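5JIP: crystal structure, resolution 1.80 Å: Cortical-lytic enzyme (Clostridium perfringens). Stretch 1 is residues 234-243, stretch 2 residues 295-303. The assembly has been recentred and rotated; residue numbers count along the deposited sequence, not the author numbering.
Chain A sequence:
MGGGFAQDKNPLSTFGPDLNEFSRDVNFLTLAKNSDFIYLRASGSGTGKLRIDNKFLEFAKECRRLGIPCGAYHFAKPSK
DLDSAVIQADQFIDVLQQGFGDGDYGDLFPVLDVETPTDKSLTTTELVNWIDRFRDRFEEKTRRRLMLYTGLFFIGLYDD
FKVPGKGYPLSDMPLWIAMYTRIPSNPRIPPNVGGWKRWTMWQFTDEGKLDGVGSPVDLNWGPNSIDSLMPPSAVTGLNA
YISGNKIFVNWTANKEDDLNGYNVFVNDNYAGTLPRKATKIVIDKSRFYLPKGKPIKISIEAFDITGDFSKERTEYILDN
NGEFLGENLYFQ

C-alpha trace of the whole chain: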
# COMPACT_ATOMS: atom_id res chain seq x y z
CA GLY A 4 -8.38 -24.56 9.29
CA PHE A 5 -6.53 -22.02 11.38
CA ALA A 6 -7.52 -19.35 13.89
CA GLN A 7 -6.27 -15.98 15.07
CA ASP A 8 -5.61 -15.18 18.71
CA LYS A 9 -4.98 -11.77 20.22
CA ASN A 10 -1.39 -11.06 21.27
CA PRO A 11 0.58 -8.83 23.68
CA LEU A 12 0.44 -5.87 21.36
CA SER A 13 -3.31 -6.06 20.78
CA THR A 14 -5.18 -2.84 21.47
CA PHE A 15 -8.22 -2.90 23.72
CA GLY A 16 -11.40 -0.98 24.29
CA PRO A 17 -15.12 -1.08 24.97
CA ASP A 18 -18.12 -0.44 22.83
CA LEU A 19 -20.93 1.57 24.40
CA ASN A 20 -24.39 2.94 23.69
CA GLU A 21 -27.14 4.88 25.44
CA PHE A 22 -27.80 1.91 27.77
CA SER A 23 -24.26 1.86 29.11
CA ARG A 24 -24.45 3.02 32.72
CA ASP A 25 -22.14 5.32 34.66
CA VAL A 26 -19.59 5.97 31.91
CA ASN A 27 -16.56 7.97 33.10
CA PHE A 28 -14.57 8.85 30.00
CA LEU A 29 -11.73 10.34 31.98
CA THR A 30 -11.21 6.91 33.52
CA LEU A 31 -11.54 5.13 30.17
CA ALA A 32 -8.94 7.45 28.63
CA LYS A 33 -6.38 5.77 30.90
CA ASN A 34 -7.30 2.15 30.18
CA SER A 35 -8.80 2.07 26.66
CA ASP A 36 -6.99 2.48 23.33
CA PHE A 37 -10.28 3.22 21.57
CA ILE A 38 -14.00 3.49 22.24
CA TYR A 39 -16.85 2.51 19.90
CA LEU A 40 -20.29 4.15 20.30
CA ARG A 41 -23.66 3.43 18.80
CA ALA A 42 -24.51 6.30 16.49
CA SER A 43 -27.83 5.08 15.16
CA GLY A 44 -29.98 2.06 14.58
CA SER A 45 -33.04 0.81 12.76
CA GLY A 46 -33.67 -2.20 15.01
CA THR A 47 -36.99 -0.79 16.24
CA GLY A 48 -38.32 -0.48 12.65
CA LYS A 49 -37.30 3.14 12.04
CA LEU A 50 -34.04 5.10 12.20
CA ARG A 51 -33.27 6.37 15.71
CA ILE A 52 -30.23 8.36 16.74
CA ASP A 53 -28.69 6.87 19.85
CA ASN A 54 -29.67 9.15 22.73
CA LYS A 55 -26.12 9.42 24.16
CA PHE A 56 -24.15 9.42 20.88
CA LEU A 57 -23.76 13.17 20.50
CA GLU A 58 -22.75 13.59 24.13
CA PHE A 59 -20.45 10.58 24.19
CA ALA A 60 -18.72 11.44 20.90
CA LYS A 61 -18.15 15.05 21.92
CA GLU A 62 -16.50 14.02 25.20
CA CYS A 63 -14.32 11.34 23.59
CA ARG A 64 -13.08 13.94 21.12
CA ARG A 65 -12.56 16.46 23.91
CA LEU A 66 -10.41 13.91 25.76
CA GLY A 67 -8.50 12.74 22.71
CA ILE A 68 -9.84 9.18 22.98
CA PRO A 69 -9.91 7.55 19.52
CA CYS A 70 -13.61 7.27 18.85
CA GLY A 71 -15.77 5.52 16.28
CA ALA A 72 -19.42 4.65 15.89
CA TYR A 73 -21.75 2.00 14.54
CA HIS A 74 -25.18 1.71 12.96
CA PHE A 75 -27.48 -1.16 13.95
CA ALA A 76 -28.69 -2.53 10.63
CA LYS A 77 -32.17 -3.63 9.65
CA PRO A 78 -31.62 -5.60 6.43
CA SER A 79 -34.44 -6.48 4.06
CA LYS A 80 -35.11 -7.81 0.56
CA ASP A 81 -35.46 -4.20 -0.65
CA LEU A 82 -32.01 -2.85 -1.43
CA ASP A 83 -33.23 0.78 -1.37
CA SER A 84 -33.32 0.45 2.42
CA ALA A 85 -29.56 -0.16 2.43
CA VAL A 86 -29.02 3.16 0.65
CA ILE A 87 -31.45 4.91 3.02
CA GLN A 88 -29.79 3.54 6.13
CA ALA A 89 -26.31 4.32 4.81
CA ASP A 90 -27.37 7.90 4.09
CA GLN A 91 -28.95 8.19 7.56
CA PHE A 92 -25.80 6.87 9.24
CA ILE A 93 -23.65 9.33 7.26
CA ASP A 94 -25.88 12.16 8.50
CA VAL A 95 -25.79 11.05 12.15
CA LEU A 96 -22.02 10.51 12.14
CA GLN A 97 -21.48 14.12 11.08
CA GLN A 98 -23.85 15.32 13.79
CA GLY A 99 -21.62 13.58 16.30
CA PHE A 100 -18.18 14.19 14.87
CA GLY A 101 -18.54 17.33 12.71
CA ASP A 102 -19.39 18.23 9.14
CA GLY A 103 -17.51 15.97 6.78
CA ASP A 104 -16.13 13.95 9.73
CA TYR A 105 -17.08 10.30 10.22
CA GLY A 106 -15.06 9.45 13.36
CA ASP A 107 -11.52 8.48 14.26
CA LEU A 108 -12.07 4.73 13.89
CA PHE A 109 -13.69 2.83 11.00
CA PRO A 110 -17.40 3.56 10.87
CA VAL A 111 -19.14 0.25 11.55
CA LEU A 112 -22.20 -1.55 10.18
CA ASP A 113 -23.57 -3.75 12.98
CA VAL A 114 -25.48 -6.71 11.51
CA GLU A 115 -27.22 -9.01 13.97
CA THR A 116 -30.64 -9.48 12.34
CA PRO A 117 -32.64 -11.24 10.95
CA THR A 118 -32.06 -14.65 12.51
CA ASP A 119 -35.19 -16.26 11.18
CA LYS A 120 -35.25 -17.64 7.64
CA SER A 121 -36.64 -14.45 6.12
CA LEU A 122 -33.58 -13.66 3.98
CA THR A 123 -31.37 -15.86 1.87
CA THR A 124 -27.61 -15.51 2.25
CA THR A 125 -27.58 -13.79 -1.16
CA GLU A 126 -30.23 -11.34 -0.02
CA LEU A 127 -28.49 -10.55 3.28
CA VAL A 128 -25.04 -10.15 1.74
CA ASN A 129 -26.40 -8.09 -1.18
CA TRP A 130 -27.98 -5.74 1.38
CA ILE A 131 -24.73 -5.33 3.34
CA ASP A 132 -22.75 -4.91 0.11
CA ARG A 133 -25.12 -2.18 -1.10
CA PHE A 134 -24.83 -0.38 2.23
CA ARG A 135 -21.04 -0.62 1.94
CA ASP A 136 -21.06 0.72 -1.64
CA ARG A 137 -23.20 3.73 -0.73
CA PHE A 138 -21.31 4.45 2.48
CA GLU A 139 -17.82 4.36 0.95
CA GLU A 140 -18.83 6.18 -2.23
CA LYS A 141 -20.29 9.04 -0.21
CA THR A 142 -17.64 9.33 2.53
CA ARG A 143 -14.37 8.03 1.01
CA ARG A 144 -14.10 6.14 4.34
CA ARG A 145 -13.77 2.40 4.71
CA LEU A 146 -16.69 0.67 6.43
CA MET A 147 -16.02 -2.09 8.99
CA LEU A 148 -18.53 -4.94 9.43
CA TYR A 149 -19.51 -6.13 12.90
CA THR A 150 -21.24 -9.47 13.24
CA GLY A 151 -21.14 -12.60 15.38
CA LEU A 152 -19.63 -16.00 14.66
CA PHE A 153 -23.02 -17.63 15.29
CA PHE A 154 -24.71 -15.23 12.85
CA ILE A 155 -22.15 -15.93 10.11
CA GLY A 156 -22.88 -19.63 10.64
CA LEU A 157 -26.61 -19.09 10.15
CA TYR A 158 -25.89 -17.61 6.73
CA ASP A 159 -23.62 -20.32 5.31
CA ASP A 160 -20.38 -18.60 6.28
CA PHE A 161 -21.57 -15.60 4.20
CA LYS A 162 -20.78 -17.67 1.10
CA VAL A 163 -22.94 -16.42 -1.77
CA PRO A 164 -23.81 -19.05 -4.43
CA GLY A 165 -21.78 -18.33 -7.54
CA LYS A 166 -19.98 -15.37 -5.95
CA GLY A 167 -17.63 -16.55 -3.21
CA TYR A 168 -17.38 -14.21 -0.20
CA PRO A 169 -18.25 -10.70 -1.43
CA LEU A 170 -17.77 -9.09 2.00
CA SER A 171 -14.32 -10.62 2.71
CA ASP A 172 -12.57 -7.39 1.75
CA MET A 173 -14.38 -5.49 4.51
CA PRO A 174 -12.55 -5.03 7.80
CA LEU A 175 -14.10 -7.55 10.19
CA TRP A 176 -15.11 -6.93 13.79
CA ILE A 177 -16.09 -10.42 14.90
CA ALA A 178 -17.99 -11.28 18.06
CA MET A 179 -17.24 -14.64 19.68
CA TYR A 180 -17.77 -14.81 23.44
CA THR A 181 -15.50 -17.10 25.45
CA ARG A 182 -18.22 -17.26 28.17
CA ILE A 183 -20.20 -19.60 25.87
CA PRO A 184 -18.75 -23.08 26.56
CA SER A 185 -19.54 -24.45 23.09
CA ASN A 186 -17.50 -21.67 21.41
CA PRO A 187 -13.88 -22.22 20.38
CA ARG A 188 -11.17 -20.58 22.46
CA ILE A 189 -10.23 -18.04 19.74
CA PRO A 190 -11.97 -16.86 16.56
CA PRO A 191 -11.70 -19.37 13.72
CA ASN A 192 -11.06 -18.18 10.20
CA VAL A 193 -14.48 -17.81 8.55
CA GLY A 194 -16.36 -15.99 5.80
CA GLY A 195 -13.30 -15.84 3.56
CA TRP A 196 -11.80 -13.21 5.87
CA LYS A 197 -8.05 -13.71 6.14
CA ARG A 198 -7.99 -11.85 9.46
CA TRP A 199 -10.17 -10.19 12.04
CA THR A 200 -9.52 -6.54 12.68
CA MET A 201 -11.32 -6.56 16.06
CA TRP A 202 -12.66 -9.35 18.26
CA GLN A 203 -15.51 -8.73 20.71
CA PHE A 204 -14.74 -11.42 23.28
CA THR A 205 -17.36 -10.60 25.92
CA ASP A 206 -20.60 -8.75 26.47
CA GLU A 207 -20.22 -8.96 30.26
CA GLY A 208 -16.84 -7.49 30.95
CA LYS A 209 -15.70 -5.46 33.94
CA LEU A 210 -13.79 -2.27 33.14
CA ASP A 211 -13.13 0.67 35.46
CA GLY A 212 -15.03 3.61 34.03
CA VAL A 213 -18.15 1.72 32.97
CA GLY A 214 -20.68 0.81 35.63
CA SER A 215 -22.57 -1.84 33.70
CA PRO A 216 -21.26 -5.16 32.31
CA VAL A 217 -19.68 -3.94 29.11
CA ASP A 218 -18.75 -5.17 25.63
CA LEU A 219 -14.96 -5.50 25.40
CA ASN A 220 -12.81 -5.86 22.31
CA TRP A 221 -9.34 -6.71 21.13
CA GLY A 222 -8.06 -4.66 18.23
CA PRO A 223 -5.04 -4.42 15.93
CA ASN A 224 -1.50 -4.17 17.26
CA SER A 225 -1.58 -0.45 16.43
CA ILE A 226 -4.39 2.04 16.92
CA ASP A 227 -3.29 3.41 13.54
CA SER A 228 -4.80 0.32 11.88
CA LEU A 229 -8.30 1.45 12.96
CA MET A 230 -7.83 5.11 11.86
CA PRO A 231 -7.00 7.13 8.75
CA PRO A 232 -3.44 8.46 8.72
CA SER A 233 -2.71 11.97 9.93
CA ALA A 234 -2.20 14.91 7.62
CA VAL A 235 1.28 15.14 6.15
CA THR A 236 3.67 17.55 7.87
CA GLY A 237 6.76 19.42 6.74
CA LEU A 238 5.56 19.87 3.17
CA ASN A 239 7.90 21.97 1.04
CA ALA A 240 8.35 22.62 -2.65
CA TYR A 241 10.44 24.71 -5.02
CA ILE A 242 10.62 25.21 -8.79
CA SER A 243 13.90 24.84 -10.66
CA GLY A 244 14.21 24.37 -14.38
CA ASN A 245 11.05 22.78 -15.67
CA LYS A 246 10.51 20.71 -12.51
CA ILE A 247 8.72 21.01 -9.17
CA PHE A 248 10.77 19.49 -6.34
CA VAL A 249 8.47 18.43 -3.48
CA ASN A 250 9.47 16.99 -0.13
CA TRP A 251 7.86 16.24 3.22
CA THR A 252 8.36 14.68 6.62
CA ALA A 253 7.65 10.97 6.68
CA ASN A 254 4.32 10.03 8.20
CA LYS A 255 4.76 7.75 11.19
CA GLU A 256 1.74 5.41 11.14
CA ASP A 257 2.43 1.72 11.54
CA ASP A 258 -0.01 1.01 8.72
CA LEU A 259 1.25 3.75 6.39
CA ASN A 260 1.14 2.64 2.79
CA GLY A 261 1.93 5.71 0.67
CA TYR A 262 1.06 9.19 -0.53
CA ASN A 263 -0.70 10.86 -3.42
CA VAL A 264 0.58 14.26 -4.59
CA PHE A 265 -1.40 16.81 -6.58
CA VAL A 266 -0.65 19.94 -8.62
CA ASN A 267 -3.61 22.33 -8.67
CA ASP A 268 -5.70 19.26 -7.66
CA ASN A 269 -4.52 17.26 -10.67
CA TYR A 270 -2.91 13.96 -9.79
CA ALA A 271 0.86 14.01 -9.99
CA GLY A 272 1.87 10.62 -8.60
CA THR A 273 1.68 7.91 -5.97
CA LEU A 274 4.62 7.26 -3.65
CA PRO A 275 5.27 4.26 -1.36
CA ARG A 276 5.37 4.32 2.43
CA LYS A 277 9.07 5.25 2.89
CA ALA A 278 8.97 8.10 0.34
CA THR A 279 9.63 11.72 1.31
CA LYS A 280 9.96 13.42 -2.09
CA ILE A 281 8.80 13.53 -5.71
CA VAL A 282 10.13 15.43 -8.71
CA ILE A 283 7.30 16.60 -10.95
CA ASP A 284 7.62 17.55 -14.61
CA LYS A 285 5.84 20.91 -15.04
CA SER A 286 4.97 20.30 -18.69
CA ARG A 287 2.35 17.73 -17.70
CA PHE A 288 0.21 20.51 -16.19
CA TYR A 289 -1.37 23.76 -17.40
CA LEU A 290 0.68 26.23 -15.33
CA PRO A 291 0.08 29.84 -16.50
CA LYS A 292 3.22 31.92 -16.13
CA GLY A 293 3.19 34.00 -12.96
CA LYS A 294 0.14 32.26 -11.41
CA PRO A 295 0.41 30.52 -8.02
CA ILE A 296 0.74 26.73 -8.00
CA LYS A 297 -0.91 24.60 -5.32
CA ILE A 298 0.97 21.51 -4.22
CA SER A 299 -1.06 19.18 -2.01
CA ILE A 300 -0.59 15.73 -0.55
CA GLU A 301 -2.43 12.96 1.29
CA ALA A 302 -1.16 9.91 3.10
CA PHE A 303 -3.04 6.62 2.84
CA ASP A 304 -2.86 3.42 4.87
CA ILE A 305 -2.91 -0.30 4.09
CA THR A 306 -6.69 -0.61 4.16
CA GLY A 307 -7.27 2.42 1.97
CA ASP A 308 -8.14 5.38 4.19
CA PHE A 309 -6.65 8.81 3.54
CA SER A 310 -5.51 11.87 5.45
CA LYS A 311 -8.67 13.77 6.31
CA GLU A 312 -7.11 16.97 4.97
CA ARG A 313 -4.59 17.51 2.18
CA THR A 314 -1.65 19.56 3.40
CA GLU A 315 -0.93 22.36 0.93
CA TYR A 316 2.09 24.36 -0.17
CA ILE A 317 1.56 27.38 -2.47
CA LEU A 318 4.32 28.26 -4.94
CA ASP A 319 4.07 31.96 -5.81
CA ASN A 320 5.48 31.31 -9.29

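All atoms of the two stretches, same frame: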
# COMPACT_ATOMS: atom_id res chain seq x y z
N ALA A 234 -2.67 14.03 8.68
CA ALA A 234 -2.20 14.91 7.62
C ALA A 234 -0.67 14.87 7.55
O ALA A 234 0.02 14.66 8.54
CB ALA A 234 -2.66 16.34 7.85
N VAL A 235 -0.16 15.08 6.34
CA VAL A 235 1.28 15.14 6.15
C VAL A 235 1.82 16.43 6.76
O VAL A 235 1.18 17.48 6.70
CB VAL A 235 1.61 15.03 4.65
CG1 VAL A 235 3.13 15.18 4.37
CG2 VAL A 235 1.04 13.70 4.06
N THR A 236 3.03 16.37 7.30
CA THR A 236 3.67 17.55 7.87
C THR A 236 4.97 17.82 7.14
O THR A 236 5.51 16.95 6.45
CB THR A 236 3.94 17.40 9.37
OG1 THR A 236 4.97 16.44 9.60
CG2 THR A 236 2.65 16.96 10.09
N GLY A 237 5.47 19.04 7.31
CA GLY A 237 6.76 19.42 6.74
C GLY A 237 6.77 19.51 5.23
O GLY A 237 7.84 19.35 4.62
N LEU A 238 5.64 19.83 4.61
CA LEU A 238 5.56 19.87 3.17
C LEU A 238 6.31 21.09 2.66
O LEU A 238 6.18 22.19 3.21
CB LEU A 238 4.11 19.93 2.71
CG LEU A 238 3.89 19.93 1.19
CD1 LEU A 238 4.40 18.62 0.56
CD2 LEU A 238 2.40 20.19 0.86
N ASN A 239 7.06 20.91 1.59
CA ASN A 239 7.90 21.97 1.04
C ASN A 239 8.07 21.70 -0.44
O ASN A 239 8.13 20.54 -0.87
CB ASN A 239 9.26 22.03 1.72
CG ASN A 239 10.13 23.14 1.16
OD1 ASN A 239 9.74 24.31 1.16
ND2 ASN A 239 11.31 22.77 0.67
N ALA A 240 8.16 22.76 -1.22
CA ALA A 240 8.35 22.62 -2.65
C ALA A 240 9.09 23.83 -3.19
O ALA A 240 8.99 24.92 -2.63
CB ALA A 240 7.01 22.48 -3.39
N TYR A 241 9.81 23.62 -4.29
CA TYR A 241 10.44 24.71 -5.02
C TYR A 241 10.46 24.34 -6.50
O TYR A 241 10.41 23.16 -6.86
CB TYR A 241 11.85 25.01 -4.49
CG TYR A 241 12.89 23.92 -4.71
CD1 TYR A 241 13.61 23.84 -5.89
CD2 TYR A 241 13.15 22.97 -3.72
CE1 TYR A 241 14.56 22.85 -6.09
CE2 TYR A 241 14.09 21.97 -3.91
CZ TYR A 241 14.79 21.92 -5.10
OH TYR A 241 15.73 20.94 -5.30
N ILE A 242 10.54 25.37 -7.35
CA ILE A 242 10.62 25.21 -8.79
C ILE A 242 12.04 25.50 -9.24
O ILE A 242 12.63 26.51 -8.84
CB ILE A 242 9.61 26.11 -9.52
CG1 ILE A 242 8.19 25.71 -9.12
CG2 ILE A 242 9.80 26.01 -11.01
CD1 ILE A 242 7.09 26.44 -9.88
N SER A 243 12.60 24.62 -10.05
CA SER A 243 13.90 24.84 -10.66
C SER A 243 13.86 24.20 -12.03
O SER A 243 13.39 23.06 -12.18
CB SER A 243 15.03 24.25 -9.82
OG SER A 243 16.31 24.54 -10.37
N PRO A 295 0.05 31.44 -9.10
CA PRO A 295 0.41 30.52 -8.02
C PRO A 295 0.11 29.08 -8.39
O PRO A 295 -0.76 28.79 -9.22
CB PRO A 295 -0.47 30.99 -6.85
CG PRO A 295 -0.77 32.39 -7.13
CD PRO A 295 -0.88 32.49 -8.63
N ILE A 296 0.86 28.17 -7.77
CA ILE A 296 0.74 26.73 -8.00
C ILE A 296 0.49 26.08 -6.65
O ILE A 296 1.27 26.27 -5.71
CB ILE A 296 1.99 26.14 -8.66
CG1 ILE A 296 2.20 26.78 -10.05
CG2 ILE A 296 1.87 24.61 -8.79
CD1 ILE A 296 3.59 26.49 -10.65
N LYS A 297 -0.58 25.30 -6.56
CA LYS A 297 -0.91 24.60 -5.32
C LYS A 297 -0.38 23.18 -5.38
O LYS A 297 -0.78 22.37 -6.24
CB LYS A 297 -2.41 24.57 -5.04
CG LYS A 297 -2.70 23.93 -3.68
CD LYS A 297 -4.19 23.92 -3.30
CE LYS A 297 -4.99 23.07 -4.24
NZ LYS A 297 -6.30 22.69 -3.62
N ILE A 298 0.51 22.87 -4.44
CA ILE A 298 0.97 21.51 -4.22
C ILE A 298 0.20 20.97 -3.01
O ILE A 298 0.11 21.64 -1.98
CB ILE A 298 2.48 21.47 -3.98
CG1 ILE A 298 3.26 22.14 -5.13
CG2 ILE A 298 2.95 20.03 -3.77
CD1 ILE A 298 3.13 21.46 -6.50
N SER A 299 -0.37 19.78 -3.14
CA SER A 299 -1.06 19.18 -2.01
C SER A 299 -0.75 17.68 -1.94
O SER A 299 -0.36 17.06 -2.93
CB SER A 299 -2.57 19.39 -2.08
OG SER A 299 -3.09 18.84 -3.26
N ILE A 300 -0.96 17.11 -0.76
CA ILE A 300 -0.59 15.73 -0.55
C ILE A 300 -1.52 15.09 0.47
O ILE A 300 -2.03 15.76 1.38
CB ILE A 300 0.88 15.66 -0.09
CG1 ILE A 300 1.40 14.22 -0.11
CG2 ILE A 300 1.03 16.29 1.30
CD1 ILE A 300 2.89 14.08 0.13
N GLU A 301 -1.74 13.78 0.31
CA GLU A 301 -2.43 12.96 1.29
C GLU A 301 -1.64 11.68 1.53
O GLU A 301 -1.08 11.09 0.60
CB GLU A 301 -3.86 12.63 0.81
CG GLU A 301 -3.90 11.76 -0.47
CD GLU A 301 -5.27 11.69 -1.12
OE1 GLU A 301 -6.20 12.42 -0.67
OE2 GLU A 301 -5.42 10.91 -2.10
N ALA A 302 -1.60 11.25 2.78
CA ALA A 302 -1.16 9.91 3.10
C ALA A 302 -2.33 8.93 2.96
O ALA A 302 -3.49 9.32 3.02
CB ALA A 302 -0.59 9.84 4.50
N PHE A 303 -2.01 7.65 2.75
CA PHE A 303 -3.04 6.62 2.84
C PHE A 303 -2.44 5.38 3.49
O PHE A 303 -1.22 5.19 3.48
CB PHE A 303 -3.70 6.28 1.48
CG PHE A 303 -2.75 5.83 0.39
CD1 PHE A 303 -2.37 4.49 0.26
CD2 PHE A 303 -2.29 6.74 -0.55
CE1 PHE A 303 -1.52 4.09 -0.76
CE2 PHE A 303 -1.46 6.34 -1.58
CZ PHE A 303 -1.05 5.02 -1.69
O HOH W 1 -2.20 15.52 4.31

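No direct hydrogen bond joins the two stretches; the polar link between them is a single water, and everything else is apolar packing. Water 1 lies between the two backbones, accepting from the amide of Val 235 (N to the water O, 2.9 Å) and donating to the carbonyl of Ile 300 (O to the water O, 2.9 Å). It thus spans a gap that the two main chains do not close themselves.

The chains run roughly antiparallel, their end-to-end directions 149° apart, but they are not neighbours in a ladder. The separation is greater at the Ile 242 end than at Val 235: CA to CA is 6.5 Å from Val 235 to Glu 301, 7.6 Å from Ala 240 to Ile 298 and 10.0 Å from Ile 242 to Ile 296. The two backbones therefore splay apart, and at the wider end two isoleucines fill the space. Stretch 2 is extended strand from Ile 296 through Phe 303, and in it Ile 296, Ile 298, Ile 300 and Ala 302 all direct CA to CB toward stretch 1, the alternation expected of a strand. In stretch 1 the matching residues are Val 235, Leu 238, Ala 240 and Ile 242. The spacing is three residues at first and two afterwards, because Thr 236 and Gly 237 intervene without touching the other stretch; Gly 237 has phi 69°, a value that favours glycine.

At the narrow end, Val 235 (chi1 t) sits against Ile 300, Ala 302 and the backbone of Glu 301. Its CB is 3.6 Å from CG2 of Ile 300, and its CG2 reaches CB of Ala 302 at 4.2 Å and the backbone N of Ala 302 at 3.8 Å. Leu 238 (chi1 t, chi2 p) extends CD2 over the strand, 4.2 Å from CG2 of Ile 300 and 3.9 Å from the carbonyl O of Ile 298, the latter a van der Waals contact, since a methyl carbon offers the oxygen no conventional donor. CG2 of Ile 300 is thus approached by both Val 235 and Leu 238.

Farther along, Ala 240 contributes just its methyl and meets the CG1 of Ile 298 (chi1 m, chi2 m): Ala 240 CB lies 4.1 Å from Ile 298 CG1. At the wide end two isoleucines with the same rotamer, chi1 m and chi2 t, meet tip to tip, with CD1 of Ile 242 3.6 Å from CD1 of Ile 296. Two extended side chains are what bridge the 10.0 Å between the CA atoms of these residues.

Altogether 373 Å² is buried, counting both sides. The chemistry is that of hydrocarbon surfaces withdrawn from solvent. Polar side chains take little part: Asn 239 and Glu 301 point CA to CB away, and their side chains hydrogen-bond elsewhere in the structure, as does that of Lys 297, which lies out of reach.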